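Local coordinates for protein putative histidinol-phosphate aminotransferase (PDB 3LY1) that binds pyridoxal 5'-phosphate and probably transfers amino groups as a histidinol-phosphate-type aminotransferase, at residues G219-G223 against I244-V249. Numbering follows the deposited sequence.
With PLP (pyridoxal-5'-phosphate), chain E.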
loop_
_atom_site.group_PDB
_atom_site.type_symbol
_atom_site.label_atom_id
_atom_site.label_comp_id
_atom_site.label_asym_id
_atom_site.label_seq_id
_atom_site.Cartn_x
_atom_site.Cartn_y
_atom_site.Cartn_z
ATOM N N GLY A 219 -0.620 0.683 -12.261
ATOM C CA GLY A 219 -0.654 1.905 -11.454
ATOM C C GLY A 219 -1.794 1.979 -10.460
ATOM O O GLY A 219 -1.898 2.943 -9.735
HETATM N N MSE A 220 -2.663 0.986 -10.451
HETATM C CA MSE A 220 -3.781 0.937 -9.529
HETATM C C MSE A 220 -3.453 0.196 -8.223
HETATM O O MSE A 220 -4.177 0.339 -7.234
HETATM C CB MSE A 220 -4.991 0.332 -10.208
HETATM C CG MSE A 220 -5.552 1.163 -11.303
HETATM SE SE MSE A 220 -6.787 2.594 -10.641
HETATM C CE MSE A 220 -5.462 4.042 -10.451
ATOM N N ARG A 221 -2.319 -0.515 -8.185
ATOM C CA ARG A 221 -1.826 -1.153 -6.971
ATOM C C ARG A 221 -2.845 -2.108 -6.305
ATOM O O ARG A 221 -3.304 -1.875 -5.181
ATOM C CB ARG A 221 -1.270 -0.106 -5.974
ATOM C CG ARG A 221 -0.493 1.045 -6.638
ATOM C CD ARG A 221 0.678 0.565 -7.500
ATOM N NE ARG A 221 1.598 -0.332 -6.766
ATOM C CZ ARG A 221 1.969 -1.544 -7.173
ATOM N NH1 ARG A 221 1.550 -2.011 -8.336
ATOM N NH2 ARG A 221 2.797 -2.280 -6.432
ATOM N N VAL A 222 -3.179 -3.184 -7.009
ATOM C CA VAL A 222 -4.037 -4.219 -6.470
ATOM C C VAL A 222 -3.417 -5.573 -6.740
ATOM O O VAL A 222 -3.222 -5.954 -7.879
ATOM C CB VAL A 222 -5.493 -4.170 -7.064
ATOM C CG1 VAL A 222 -6.419 -5.119 -6.281
ATOM C CG2 VAL A 222 -6.075 -2.725 -7.099
ATOM N N GLY A 223 -3.089 -6.298 -5.676
ATOM C CA GLY A 223 -2.680 -7.680 -5.786
ATOM C C GLY A 223 -3.228 -8.441 -4.602
ATOM O O GLY A 223 -4.000 -7.890 -3.811
ATOM N N ILE A 244 -7.024 -1.055 0.358
ATOM C CA ILE A 244 -6.734 -0.839 -1.052
ATOM C C ILE A 244 -7.459 0.428 -1.473
ATOM O O ILE A 244 -8.500 0.781 -0.926
ATOM C CB ILE A 244 -7.173 -2.098 -1.883
ATOM C CG1 ILE A 244 -6.504 -3.362 -1.318
ATOM C CG2 ILE A 244 -6.736 -2.013 -3.318
ATOM C CD1 ILE A 244 -4.963 -3.268 -1.290
ATOM N N ASN A 245 -6.916 1.116 -2.462
ATOM C CA ASN A 245 -7.492 2.358 -2.921
ATOM C C ASN A 245 -8.818 2.133 -3.664
ATOM O O ASN A 245 -9.031 1.078 -4.279
ATOM C CB ASN A 245 -6.472 3.174 -3.719
ATOM C CG ASN A 245 -6.445 2.834 -5.169
ATOM O OD1 ASN A 245 -7.246 3.339 -5.966
ATOM N ND2 ASN A 245 -5.514 1.986 -5.539
ATOM N N PHE A 246 -9.725 3.092 -3.528
ATOM C CA PHE A 246 -11.102 2.961 -4.034
ATOM C C PHE A 246 -11.172 2.723 -5.543
ATOM O O PHE A 246 -11.899 1.868 -5.993
ATOM C CB PHE A 246 -11.925 4.207 -3.687
ATOM C CG PHE A 246 -13.295 3.908 -3.184
ATOM C CD1 PHE A 246 -14.167 3.092 -3.906
ATOM C CD2 PHE A 246 -13.762 4.520 -2.037
ATOM C CE1 PHE A 246 -15.432 2.857 -3.446
ATOM C CE2 PHE A 246 -15.046 4.292 -1.578
ATOM C CZ PHE A 246 -15.871 3.452 -2.269
ATOM N N SER A 247 -10.406 3.463 -6.327
ATOM C CA SER A 247 -10.463 3.281 -7.778
ATOM C C SER A 247 -9.937 1.900 -8.156
ATOM O O SER A 247 -10.511 1.246 -8.996
ATOM C CB SER A 247 -9.661 4.365 -8.517
ATOM O OG SER A 247 -10.208 5.633 -8.232
ATOM N N GLY A 248 -8.850 1.476 -7.529
ATOM C CA GLY A 248 -8.316 0.160 -7.758
ATOM C C GLY A 248 -9.260 -0.972 -7.394
ATOM O O GLY A 248 -9.383 -1.926 -8.168
ATOM N N VAL A 249 -9.932 -0.860 -6.242
ATOM C CA VAL A 249 -10.864 -1.894 -5.787
ATOM C C VAL A 249 -12.041 -2.002 -6.779
ATOM O O VAL A 249 -12.409 -3.092 -7.217
ATOM C CB VAL A 249 -11.406 -1.619 -4.372
ATOM C CG1 VAL A 249 -12.564 -2.537 -4.064
ATOM C CG2 VAL A 249 -10.278 -1.759 -3.326
HETATM N N1 PLP E . 6.210 -10.435 -9.265
HETATM C C2 PLP E . 6.861 -10.388 -10.481
HETATM C C2A PLP E . 7.440 -11.664 -11.039
HETATM C C3 PLP E . 6.985 -9.157 -11.125
HETATM O O3 PLP E . 7.643 -9.108 -12.312
HETATM C C4 PLP E . 6.448 -7.994 -10.531
HETATM C C4A PLP E . 6.456 -6.681 -11.271
HETATM O O4A PLP E . 7.534 -6.342 -11.732
HETATM C C5 PLP E . 5.801 -8.062 -9.291
HETATM C C6 PLP E . 5.712 -9.309 -8.673
HETATM C C5A PLP E . 5.221 -6.845 -8.603
HETATM O O4P PLP E . 4.164 -6.191 -9.330
HETATM P P PLP E . 2.984 -5.433 -8.569
HETATM O O1P PLP E . 3.435 -4.847 -7.268
HETATM O O2P PLP E . 1.957 -6.523 -8.412
HETATM O O3P PLP E . 2.578 -4.392 -9.599
HETATM O O HOH W 1 -4.122 0.375 -3.612
#
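Asn245 works in two directions at the start of helix 246-255. With chi1 at 88° (p), its carboxamide folds back so that OD1 accepts from Gly248 N (2.9 Å) as the N-cap, while ND2 gives a weak hydrogen bond to Met220 O (2.7 Å); asparagine suits the place because it carries both acceptor and donor. A water accepts from Asn245 N and ND2 and donates to Arg221 O. Gly248 lets the loop come close: a CB there would clash with Met220 O and Val222 CG2. The long, unbranched selenomethionine Met220 (m, m) reaches the first helical turn, SE 3.9 Å from Gly248 N, and compact, branched Val222 (t) sets CG2 3.9 Å from Ile244 CG2 and 3.6 Å from Gly248 O. Arg221 starts sideways, but with chi1 to chi3 all m its end leads away; its planar, positively charged guanidinium suits a phosphate, NH1 and NH2 donating to PLP O3P (2.9 Å) and O1P (2.8 Å). Such a two-pronged arginine, joined by Ser78 and Ser212, is characteristic of the phosphate-binding cup of fold-type I aminotransferases.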